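Local atomic coordinates of sgbp-b (PDB entry 7K44), a protein that probably binds xyloglucan at the cell surface of the gut bacterium Bacteroides uniformis and is encoded in a xyloglucan utilization locus. Residues S133-T138 and Y205-I210; L212-I217 and G259-G264; L285-F290 and M375-F380; C289-E294 and Q330-S335. All coordinates share one frame; numbering follows the deposited sequence. Where two conformers were deposited one is given.

From the N terminus, contact 1 comes first: it closes a loop of 66 residues by bringing loop 133-138 against 205-210, the turn between strands 197-204 and 210-212. Contact 2 follows in series, tying calcium loop 212-217 to strand 255-264 of the opposing sheet. Contact 3 then closes the longest loop, pairing strands 283-291 and 371-384. Contact 4 starts from the same strand, sharing Cys-289 and Phe-290, and its shorter loop falls wholly within that of contact 3; none of the loops cross. Contacts 2 and 3 meet at the calcium ion, while Ser-133 and Met-134 bond contact 1 to Glu-288 and Gln-333 of the other two.

Contact 1: S133-T138 and Y205-I210; sequences SMMPIT and YPLENI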
# COMPACT_ATOMS: atom_id res chain seq x y z
N SER A 133 1.37 -3.96 -0.80
CA SER A 133 1.33 -5.42 -0.80
C SER A 133 2.09 -5.90 0.43
O SER A 133 3.04 -5.26 0.88
CB SER A 133 1.96 -5.99 -2.06
OG SER A 133 2.04 -7.41 -1.97
N MET A 134 1.64 -7.04 0.98
CA MET A 134 2.37 -7.67 2.07
C MET A 134 3.46 -8.59 1.57
O MET A 134 4.20 -9.15 2.37
CB MET A 134 1.43 -8.44 2.99
CG MET A 134 0.43 -7.58 3.73
SD MET A 134 1.17 -6.57 5.05
CE MET A 134 1.14 -7.74 6.40
N MET A 135 3.58 -8.75 0.25
CA MET A 135 4.62 -9.60 -0.33
C MET A 135 5.12 -8.98 -1.63
O MET A 135 5.03 -9.59 -2.70
CB MET A 135 4.13 -11.04 -0.52
CG MET A 135 5.27 -12.00 -0.72
SD MET A 135 4.74 -13.72 -0.82
CE MET A 135 4.41 -14.06 0.89
N PRO A 136 5.68 -7.77 -1.57
CA PRO A 136 6.14 -7.13 -2.81
C PRO A 136 7.29 -7.88 -3.45
O PRO A 136 8.19 -8.40 -2.78
CB PRO A 136 6.59 -5.73 -2.34
CG PRO A 136 6.01 -5.57 -0.99
CD PRO A 136 5.94 -6.94 -0.39
N ILE A 137 7.25 -7.93 -4.76
CA ILE A 137 8.31 -8.57 -5.53
C ILE A 137 9.53 -7.66 -5.61
O ILE A 137 9.41 -6.44 -5.81
CB ILE A 137 7.75 -8.92 -6.92
CG1 ILE A 137 6.74 -10.05 -6.78
CG2 ILE A 137 8.86 -9.36 -7.85
CD1 ILE A 137 5.93 -10.25 -8.01
N THR A 138 10.71 -8.25 -5.42
CA THR A 138 11.96 -7.48 -5.41
C THR A 138 12.11 -6.68 -6.70
O THR A 138 11.89 -7.19 -7.80
CB THR A 138 13.14 -8.42 -5.22
OG1 THR A 138 13.09 -8.98 -3.90
CG2 THR A 138 14.49 -7.70 -5.42
N TYR A 205 5.54 -10.07 4.56
CA TYR A 205 6.24 -11.11 3.82
C TYR A 205 5.98 -12.54 4.32
O TYR A 205 6.92 -13.26 4.67
CB TYR A 205 7.73 -10.82 3.72
CG TYR A 205 8.23 -11.02 2.31
CD1 TYR A 205 8.06 -10.02 1.36
CD2 TYR A 205 8.82 -12.21 1.93
CE1 TYR A 205 8.50 -10.21 0.05
CE2 TYR A 205 9.26 -12.41 0.62
CZ TYR A 205 9.09 -11.41 -0.30
OH TYR A 205 9.53 -11.61 -1.60
N PRO A 206 4.72 -12.99 4.33
CA PRO A 206 4.34 -14.29 4.93
C PRO A 206 4.66 -15.48 4.03
O PRO A 206 3.78 -16.23 3.56
CB PRO A 206 2.83 -14.11 5.16
CG PRO A 206 2.40 -13.21 4.06
CD PRO A 206 3.54 -12.23 3.85
N LEU A 207 5.95 -15.70 3.82
CA LEU A 207 6.39 -16.80 2.96
C LEU A 207 5.94 -18.16 3.49
O LEU A 207 5.69 -19.08 2.70
CB LEU A 207 7.91 -16.80 2.83
CG LEU A 207 8.51 -15.70 1.96
CD1 LEU A 207 10.02 -15.85 1.93
CD2 LEU A 207 7.91 -15.78 0.56
N GLU A 208 5.87 -18.31 4.81
CA GLU A 208 5.46 -19.57 5.40
C GLU A 208 4.03 -19.93 5.05
O GLU A 208 3.64 -21.10 5.16
CB GLU A 208 5.63 -19.49 6.92
CG GLU A 208 7.09 -19.42 7.39
CD GLU A 208 7.63 -18.00 7.50
OE1 GLU A 208 6.97 -17.06 7.00
OE2 GLU A 208 8.72 -17.82 8.09
N ASN A 209 3.23 -18.94 4.62
CA ASN A 209 1.83 -19.13 4.31
C ASN A 209 1.57 -19.35 2.83
O ASN A 209 0.40 -19.47 2.43
CB ASN A 209 1.01 -17.94 4.81
CG ASN A 209 1.05 -17.81 6.31
OD1 ASN A 209 2.12 -17.61 6.90
ND2 ASN A 209 -0.11 -17.91 6.95
N ILE A 210 2.62 -19.45 2.01
CA ILE A 210 2.48 -19.68 0.58
C ILE A 210 2.01 -21.10 0.33
O ILE A 210 2.56 -22.07 0.89
CB ILE A 210 3.83 -19.42 -0.11
CG1 ILE A 210 4.12 -17.93 -0.18
CG2 ILE A 210 3.85 -20.03 -1.52
CD1 ILE A 210 3.29 -17.18 -1.23
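Loops 133-138 and 205-210 come closest at Met-135 and Tyr-205, whose CA atoms are 4.7 Å apart, and a single backbone hydrogen bond, Tyr-205 N to Met-134 O (2.7 Å), joins them. Each loop is folded on itself. In the first, Ser-133 OG accepts from Met-135 N to make an ST turn; in the second, Pro-206 is the centre of an inverse gamma turn that runs into the short 3-10 segment 207-209. Met-135 carries most of the side-chain contact, crossing the tyrosine at about a right angle. Its CG sits over one face of the Tyr-205 ring, 3.7 Å above the plane and shifted toward the rim, a CH-pi contact, with SD farther out above the same ring as a distant Met-aromatic contact. The chain is extended as far as SD and then bends (chi3 -76°), which lays the methyl against the proline turn: Met-135 CE is 3.5 Å from Pro-206 C and 3.6 Å from Pro-206 CD. Leu-207 CD2 and Ile-210 CD1 close round the thioether, Ile-210 CD1 at 3.8 Å from Met-135 SD. Pro-136 O meets the edge of the tyrosine ring at CE1 (3.4 Å), near its plane; this buried carbonyl has no hydrogen-bond partner. The contact forms part of the joint between the IPT/TIG domain and the xyloglucan-binding domain: Phe-204 of strand 197-204 packs on Met-134 and Pro-136, whereas Asn-379 and Arg-381 of strand 371-384 lie against Met-135.

Contact 2: L212-I217 and G259-G264; sequences LNYDNI and GQLQNG. With CA (calcium ion), chain B.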
# COMPACT_ATOMS: atom_id res chain seq x y z
N LEU A 212 1.14 -21.87 -3.16
CA LEU A 212 1.47 -22.10 -4.57
C LEU A 212 2.33 -20.94 -5.05
O LEU A 212 1.89 -19.78 -5.01
CB LEU A 212 0.20 -22.17 -5.41
CG LEU A 212 0.42 -22.21 -6.93
CD1 LEU A 212 1.17 -23.48 -7.37
CD2 LEU A 212 -0.89 -22.12 -7.69
N ASN A 213 3.54 -21.24 -5.50
CA ASN A 213 4.40 -20.20 -6.06
C ASN A 213 5.06 -20.59 -7.37
O ASN A 213 5.88 -19.81 -7.87
CB ASN A 213 5.44 -19.69 -5.04
CG ASN A 213 6.49 -20.71 -4.69
OD1 ASN A 213 6.58 -21.78 -5.31
ND2 ASN A 213 7.29 -20.40 -3.69
N TYR A 214 4.75 -21.75 -7.92
CA TYR A 214 5.28 -22.21 -9.21
C TYR A 214 6.78 -22.44 -9.18
O TYR A 214 7.39 -22.64 -10.25
CB TYR A 214 4.91 -21.27 -10.35
CG TYR A 214 3.41 -21.12 -10.53
CD1 TYR A 214 2.62 -22.23 -10.81
CD2 TYR A 214 2.81 -19.88 -10.43
CE1 TYR A 214 1.25 -22.10 -10.99
CE2 TYR A 214 1.44 -19.73 -10.61
CZ TYR A 214 0.67 -20.84 -10.90
OH TYR A 214 -0.68 -20.74 -11.10
N ASP A 215 7.39 -22.40 -8.00
CA ASP A 215 8.81 -22.63 -7.85
C ASP A 215 8.93 -23.88 -6.96
O ASP A 215 8.78 -25.00 -7.46
CB ASP A 215 9.51 -21.37 -7.33
CG ASP A 215 9.41 -20.20 -8.32
OD1 ASP A 215 9.96 -20.31 -9.43
OD2 ASP A 215 8.78 -19.17 -7.99
N ASN A 216 9.14 -23.71 -5.66
CA ASN A 216 9.28 -24.85 -4.76
C ASN A 216 7.97 -25.29 -4.11
O ASN A 216 7.94 -26.36 -3.50
CB ASN A 216 10.30 -24.52 -3.66
CG ASN A 216 9.96 -23.25 -2.90
OD1 ASN A 216 9.61 -22.23 -3.50
ND2 ASN A 216 10.05 -23.31 -1.58
N ILE A 217 6.88 -24.52 -4.23
CA ILE A 217 5.62 -24.82 -3.55
C ILE A 217 4.53 -24.98 -4.59
O ILE A 217 4.19 -24.03 -5.31
CB ILE A 217 5.22 -23.72 -2.54
CG1 ILE A 217 6.36 -23.38 -1.59
CG2 ILE A 217 3.96 -24.17 -1.78
CD1 ILE A 217 6.78 -24.50 -0.71
N GLY A 259 -9.69 -19.55 -20.60
CA GLY A 259 -8.41 -19.61 -19.91
C GLY A 259 -8.55 -20.25 -18.54
O GLY A 259 -9.55 -20.02 -17.85
N GLN A 260 -7.57 -21.05 -18.15
CA GLN A 260 -7.57 -21.64 -16.82
C GLN A 260 -6.16 -21.76 -16.29
O GLN A 260 -5.21 -22.00 -17.05
CB GLN A 260 -8.17 -23.05 -16.78
CG GLN A 260 -9.57 -23.20 -17.37
CD GLN A 260 -9.55 -23.40 -18.87
OE1 GLN A 260 -8.67 -24.08 -19.41
NE2 GLN A 260 -10.50 -22.80 -19.56
N LEU A 261 -6.02 -21.62 -14.98
CA LEU A 261 -4.85 -22.07 -14.24
C LEU A 261 -5.37 -23.11 -13.26
O LEU A 261 -6.03 -22.77 -12.27
CB LEU A 261 -4.17 -20.94 -13.48
CG LEU A 261 -3.58 -19.80 -14.29
CD1 LEU A 261 -2.95 -18.77 -13.33
CD2 LEU A 261 -2.55 -20.32 -15.28
N GLN A 262 -5.14 -24.39 -13.56
CA GLN A 262 -5.55 -25.48 -12.67
C GLN A 262 -4.27 -25.98 -12.04
O GLN A 262 -3.38 -26.46 -12.74
CB GLN A 262 -6.26 -26.59 -13.45
CG GLN A 262 -7.36 -26.07 -14.37
CD GLN A 262 -8.67 -25.74 -13.65
OE1 GLN A 262 -9.27 -24.71 -13.93
NE2 GLN A 262 -9.10 -26.60 -12.73
N ASN A 263 -4.15 -25.83 -10.73
CA ASN A 263 -2.89 -25.98 -10.04
C ASN A 263 -3.05 -26.94 -8.87
O ASN A 263 -4.12 -27.03 -8.26
CB ASN A 263 -2.44 -24.63 -9.41
CG ASN A 263 -2.55 -23.46 -10.38
OD1 ASN A 263 -1.68 -23.25 -11.24
ND2 ASN A 263 -3.61 -22.66 -10.23
N GLY A 264 -1.96 -27.63 -8.53
CA GLY A 264 -1.89 -28.31 -7.26
C GLY A 264 -1.25 -27.40 -6.22
O GLY A 264 -0.15 -26.89 -6.41
CA CA B . 6.98 -17.69 -8.34
O HOH W 1 7.26 -17.18 -6.00
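A hydrogen bond from Tyr-214 to Asn-263, beside a small apolar contact between Leu-212 and the same asparagine, links a calcium-binding loop to a strand in the buried interior of the glycan-binding domain. Tyr-214 OH donates to Asn-263 OD1 over 2.7 Å, approaching from above the carbonyl plane, while OD1 lies at the edge of the phenol, near the ring plane. Ring and amide planes stand 62° apart. The other amide atom, Asn-263 ND2, is held by Leu-358 O, so both ends of the group are engaged and its rotation is fixed. Leu-212 crosses the asparagine at about a right angle, with CD2 3.4 Å from Asn-263 CB, and Leu-261 CD1 packs on the phenol oxygen. The two segments belong to opposing antiparallel sheets of a beta-sandwich: strand 210-212 pairs with 371-384, and strand 255-264 lies between 219-222 and 357-364. Within the same loop an Asx turn at Asn-213 shapes the metal site. Asn-213 OD1 accepts from Asp-215 N (2.9 Å) and Ile-217 N (3.0 Å), which reach it from opposite faces of its plane, and Asn-213 ND2 donates to Asn-216 OD1. So folded, the loop presents Asn-213 O and Asp-215 OD2 to the calcium ion, each at 2.4 Å; Asp-241, Lys-243, Asp-378 and a water complete the coordination.

Contact 3: L285-F290 and M375-F380; sequences LQFECF and MYFDNF. With CA (calcium ion), chain B.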
# COMPACT_ATOMS: atom_id res chain seq x y z
N LEU A 285 -7.59 -16.00 0.85
CA LEU A 285 -6.67 -16.43 -0.21
C LEU A 285 -6.14 -15.18 -0.89
O LEU A 285 -6.92 -14.37 -1.40
CB LEU A 285 -7.37 -17.33 -1.23
CG LEU A 285 -6.44 -17.77 -2.37
CD1 LEU A 285 -5.46 -18.79 -1.86
CD2 LEU A 285 -7.26 -18.34 -3.52
N GLN A 286 -4.82 -15.00 -0.88
CA GLN A 286 -4.21 -13.75 -1.29
C GLN A 286 -3.13 -14.08 -2.31
O GLN A 286 -2.45 -15.10 -2.19
CB GLN A 286 -3.62 -13.08 -0.05
CG GLN A 286 -2.96 -11.75 -0.26
CD GLN A 286 -2.48 -11.17 1.06
OE1 GLN A 286 -1.34 -11.39 1.48
NE2 GLN A 286 -3.36 -10.44 1.73
N PHE A 287 -3.02 -13.25 -3.34
CA PHE A 287 -2.05 -13.53 -4.39
C PHE A 287 -1.60 -12.25 -5.07
O PHE A 287 -2.16 -11.17 -4.88
CB PHE A 287 -2.60 -14.54 -5.41
CG PHE A 287 -3.90 -14.12 -6.05
CD1 PHE A 287 -5.12 -14.39 -5.43
CD2 PHE A 287 -3.89 -13.45 -7.27
CE1 PHE A 287 -6.32 -13.99 -6.03
CE2 PHE A 287 -5.08 -13.05 -7.87
CZ PHE A 287 -6.29 -13.31 -7.25
N GLU A 288 -0.54 -12.37 -5.87
CA GLU A 288 -0.03 -11.24 -6.62
C GLU A 288 -0.48 -11.39 -8.07
O GLU A 288 -0.50 -12.50 -8.62
CB GLU A 288 1.49 -11.15 -6.49
CG GLU A 288 1.96 -9.72 -6.21
CD GLU A 288 1.77 -9.34 -4.75
OE1 GLU A 288 1.92 -8.15 -4.39
OE2 GLU A 288 1.43 -10.23 -3.95
N CYS A 289 -0.89 -10.27 -8.67
CA CYS A 289 -1.42 -10.26 -10.03
C CYS A 289 -0.92 -9.04 -10.79
O CYS A 289 -0.92 -7.92 -10.26
CB CYS A 289 -2.96 -10.29 -10.01
SG CYS A 289 -3.72 -10.34 -11.65
N PHE A 290 -0.47 -9.26 -12.01
CA PHE A 290 0.02 -8.19 -12.88
C PHE A 290 -0.87 -8.19 -14.12
O PHE A 290 -0.85 -9.15 -14.91
CB PHE A 290 1.48 -8.44 -13.25
CG PHE A 290 2.13 -7.32 -14.04
CD1 PHE A 290 1.81 -7.11 -15.38
CD2 PHE A 290 3.07 -6.49 -13.44
CE1 PHE A 290 2.42 -6.08 -16.11
CE2 PHE A 290 3.68 -5.47 -14.17
CZ PHE A 290 3.35 -5.27 -15.50
N MET A 375 -2.15 -11.26 -18.43
CA MET A 375 -2.13 -11.15 -16.97
C MET A 375 -1.22 -12.23 -16.42
O MET A 375 -1.04 -13.29 -17.03
CB MET A 375 -3.54 -11.33 -16.40
CG MET A 375 -4.59 -10.43 -17.02
SD MET A 375 -6.24 -10.98 -16.58
CE MET A 375 -6.02 -11.04 -14.81
N TYR A 376 -0.67 -11.98 -15.23
CA TYR A 376 0.29 -12.86 -14.59
C TYR A 376 -0.08 -13.03 -13.12
O TYR A 376 -0.56 -12.09 -12.47
CB TYR A 376 1.72 -12.29 -14.68
CG TYR A 376 2.13 -11.95 -16.10
CD1 TYR A 376 1.76 -10.74 -16.68
CD2 TYR A 376 2.84 -12.86 -16.85
CE1 TYR A 376 2.11 -10.45 -17.99
CE2 TYR A 376 3.21 -12.57 -18.16
CZ TYR A 376 2.83 -11.37 -18.72
OH TYR A 376 3.19 -11.10 -20.03
N PHE A 377 0.18 -14.22 -12.59
CA PHE A 377 -0.23 -14.61 -11.25
C PHE A 377 0.91 -15.32 -10.53
O PHE A 377 1.64 -16.12 -11.14
CB PHE A 377 -1.40 -15.61 -11.33
CG PHE A 377 -2.64 -15.05 -11.94
CD1 PHE A 377 -2.84 -15.09 -13.31
CD2 PHE A 377 -3.63 -14.50 -11.14
CE1 PHE A 377 -4.00 -14.58 -13.87
CE2 PHE A 377 -4.78 -13.98 -11.70
CZ PHE A 377 -4.96 -14.01 -13.06
N ASP A 378 1.05 -15.07 -9.23
CA ASP A 378 2.08 -15.74 -8.44
C ASP A 378 1.74 -15.62 -6.96
O ASP A 378 0.89 -14.82 -6.54
CB ASP A 378 3.45 -15.10 -8.71
CG ASP A 378 4.64 -16.04 -8.44
OD1 ASP A 378 4.51 -17.18 -7.94
OD2 ASP A 378 5.76 -15.57 -8.76
N ASN A 379 2.45 -16.42 -6.17
CA ASN A 379 2.51 -16.25 -4.71
C ASN A 379 1.14 -16.30 -4.05
O ASN A 379 0.74 -15.37 -3.35
CB ASN A 379 3.29 -14.99 -4.33
CG ASN A 379 4.78 -15.18 -4.47
OD1 ASN A 379 5.28 -16.30 -4.45
ND2 ASN A 379 5.51 -14.07 -4.59
N PHE A 380 0.43 -17.41 -4.25
CA PHE A 380 -0.83 -17.62 -3.54
C PHE A 380 -0.52 -18.01 -2.09
O PHE A 380 0.27 -18.93 -1.84
CB PHE A 380 -1.66 -18.71 -4.22
CG PHE A 380 -2.11 -18.36 -5.61
CD1 PHE A 380 -1.27 -18.55 -6.70
CD2 PHE A 380 -3.38 -17.86 -5.83
CE1 PHE A 380 -1.68 -18.24 -7.99
CE2 PHE A 380 -3.81 -17.54 -7.12
CZ PHE A 380 -2.95 -17.72 -8.20
CA CA B . 6.98 -17.69 -8.34
O HOH W 2 4.08 -11.61 -4.23
O HOH W 1 7.26 -17.18 -6.00
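Phe-287 and Phe-380 fit together where strands 283-291 and 371-384 run antiparallel in one sheet of the beta-sandwich. Phe-287 CB lies over one face of the Phe-380 ring, 3.4 Å above the plane and toward its rim, and chi1 57° sets the Phe-287 ring alongside Phe-380 and toward Phe-377. The rings of Phe-287 and Phe-380 are nearly parallel but slid apart, with little overlap. On its other flank Phe-287 meets Phe-377, CE2 reaching the edge of that ring 3.9 Å from CD2. Cys-289 SG fills the next hollow, oblique to the Phe-377 ring and 3.8 Å from its CE2, with Met-375 CE beyond. This apolar row faces the opposing sheet, where Leu-358, Leu-360 and Met-362 of strand 357-364 pack on it. On the opposite face of the sheet, with Glu-288 and Asp-378, Phe-290 and Tyr-376 lie side by side, their CD1 atoms 3.9 Å apart and their planes 74° from each other. The backbone is bonded at two hydrogen-bonded pairs, Glu-288 with Asp-378 and Phe-290 with Tyr-376; beyond them the register slips by one at Asn-379, where phi is positive. Glu-288 turns its carboxylate to Ser-133 and Arg-381, a salt bridge with the latter, which probably stabilises its charge. Asp-378 grips the calcium ion with both oxygens, OD2 at 2.5 Å, and a water on that ion donates to Asn-379 OD1 over 2.7 Å.

Contact 4: C289-E294 and Q330-S335; sequences CFVAVE and QWMQCS
Strands 283-291 and 331-337 are joined antiparallel at Cys-289 and Met-332, a hydrogen-bonded pair with Cys-289 N to Met-332 O at 2.9 Å and Met-332 N to Cys-289 O at 2.8 Å, the N-to-C directions of the short segments 130° apart, well off straight antiparallel. On one face of the sheet Phe-290 rides over the indole of Trp-331. Its CB is centred above the six-membered ring, 3.6 Å from the plane, in a CH-pi contact, and the phenyl ring turns its edge to the face of the five-membered ring (T-shaped, planes at 67°). Having CG anti to the backbone N (chi1 -174°) carries the phenyl ring along toward Gln-330, whose N lies over its face, 3.6 Å from CE2. The indole edge, in turn, meets Cys-289 N at CE3, and its NE1 is bonded to Phe-239 O. Strand 283-291 thus has a neighbour on either side within this sheet of the beta-sandwich, 331-337 here and 371-384 beyond. Next to this pair a water bridges the backbones, accepting from Val-291 N and donating to Gln-330 O (2.7 Å). On the opposite face Met-332 bends at chi3 to bring CE 3.9 Å from Val-291 CG2, and Cys-334 SG packs against Cys-289 CB at 3.8 Å, the two sulfurs being too far apart for a disulfide.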
# COMPACT_ATOMS: atom_id res chain seq x y z
N CYS A 289 -0.89 -10.27 -8.67
CA CYS A 289 -1.42 -10.26 -10.03
C CYS A 289 -0.92 -9.04 -10.79
O CYS A 289 -0.92 -7.92 -10.26
CB CYS A 289 -2.96 -10.29 -10.01
SG CYS A 289 -3.72 -10.34 -11.65
N PHE A 290 -0.47 -9.26 -12.01
CA PHE A 290 0.02 -8.19 -12.88
C PHE A 290 -0.87 -8.19 -14.12
O PHE A 290 -0.85 -9.15 -14.91
CB PHE A 290 1.48 -8.44 -13.25
CG PHE A 290 2.13 -7.32 -14.04
CD1 PHE A 290 1.81 -7.11 -15.38
CD2 PHE A 290 3.07 -6.49 -13.44
CE1 PHE A 290 2.42 -6.08 -16.11
CE2 PHE A 290 3.68 -5.47 -14.17
CZ PHE A 290 3.35 -5.27 -15.50
N VAL A 291 -1.65 -7.13 -14.30
CA VAL A 291 -2.50 -6.96 -15.48
C VAL A 291 -1.74 -6.08 -16.45
O VAL A 291 -1.56 -4.88 -16.20
CB VAL A 291 -3.87 -6.37 -15.12
CG1 VAL A 291 -4.69 -6.11 -16.39
CG2 VAL A 291 -4.62 -7.30 -14.18
N ALA A 292 -1.26 -6.67 -17.56
CA ALA A 292 -0.45 -5.89 -18.49
C ALA A 292 -1.30 -5.08 -19.46
O ALA A 292 -0.82 -4.06 -19.97
CB ALA A 292 0.47 -6.82 -19.27
N VAL A 293 -2.52 -5.51 -19.72
CA VAL A 293 -3.38 -4.87 -20.71
C VAL A 293 -4.75 -4.67 -20.09
O VAL A 293 -5.38 -5.64 -19.65
CB VAL A 293 -3.47 -5.69 -22.01
CG1 VAL A 293 -4.46 -5.04 -22.97
CG2 VAL A 293 -2.10 -5.81 -22.67
N GLU A 294 -5.21 -3.42 -20.05
CA GLU A 294 -6.54 -3.13 -19.54
C GLU A 294 -7.59 -3.76 -20.45
O GLU A 294 -7.43 -3.81 -21.67
CB GLU A 294 -6.74 -1.62 -19.49
CG GLU A 294 -8.01 -1.18 -18.81
CD GLU A 294 -8.08 0.33 -18.67
OE1 GLU A 294 -7.26 1.02 -19.32
OE2 GLU A 294 -8.95 0.82 -17.92
N GLN A 330 1.41 -2.89 -13.10
CA GLN A 330 2.08 -2.98 -11.80
C GLN A 330 1.57 -4.22 -11.08
O GLN A 330 0.38 -4.52 -11.16
CB GLN A 330 1.75 -1.72 -10.97
CG GLN A 330 1.70 -1.90 -9.45
CD GLN A 330 3.04 -1.63 -8.78
OE1 GLN A 330 3.74 -0.68 -9.14
NE2 GLN A 330 3.41 -2.47 -7.82
N TRP A 331 2.44 -4.89 -10.34
CA TRP A 331 2.00 -6.00 -9.51
C TRP A 331 1.06 -5.50 -8.42
O TRP A 331 1.37 -4.52 -7.72
CB TRP A 331 3.20 -6.69 -8.88
CG TRP A 331 3.92 -7.62 -9.80
CD1 TRP A 331 5.09 -7.38 -10.45
CD2 TRP A 331 3.52 -8.96 -10.16
NE1 TRP A 331 5.45 -8.48 -11.20
CE2 TRP A 331 4.50 -9.46 -11.04
CE3 TRP A 331 2.43 -9.77 -9.82
CZ2 TRP A 331 4.44 -10.77 -11.58
CZ3 TRP A 331 2.36 -11.06 -10.37
CH2 TRP A 331 3.35 -11.54 -11.25
N MET A 332 -0.08 -6.17 -8.26
CA MET A 332 -1.06 -5.88 -7.22
C MET A 332 -1.19 -7.06 -6.27
O MET A 332 -1.04 -8.22 -6.66
CB MET A 332 -2.47 -5.77 -7.82
CG MET A 332 -2.66 -4.84 -8.98
SD MET A 332 -4.42 -4.89 -9.38
CE MET A 332 -4.55 -6.39 -10.37
N GLN A 333 -1.57 -6.77 -5.03
CA GLN A 333 -2.02 -7.80 -4.11
C GLN A 333 -3.54 -7.89 -4.18
O GLN A 333 -4.24 -6.88 -4.05
CB GLN A 333 -1.59 -7.48 -2.69
CG GLN A 333 -2.22 -8.39 -1.66
CD GLN A 333 -1.74 -8.10 -0.27
OE1 GLN A 333 -0.64 -8.48 0.12
NE2 GLN A 333 -2.57 -7.41 0.51
N CYS A 334 -4.04 -9.10 -4.34
CA CYS A 334 -5.47 -9.38 -4.47
C CYS A 334 -5.85 -10.37 -3.39
O CYS A 334 -5.20 -11.41 -3.25
CB CYS A 334 -5.73 -10.03 -5.83
SG CYS A 334 -5.30 -8.97 -7.26
N SER A 335 -6.91 -10.07 -2.63
CA SER A 335 -7.38 -10.95 -1.57
C SER A 335 -8.83 -11.35 -1.80
O SER A 335 -9.66 -10.51 -2.20
CB SER A 335 -7.25 -10.31 -0.18
OG SER A 335 -5.91 -9.93 0.11
O HOH W 3 -1.93 -5.14 -12.33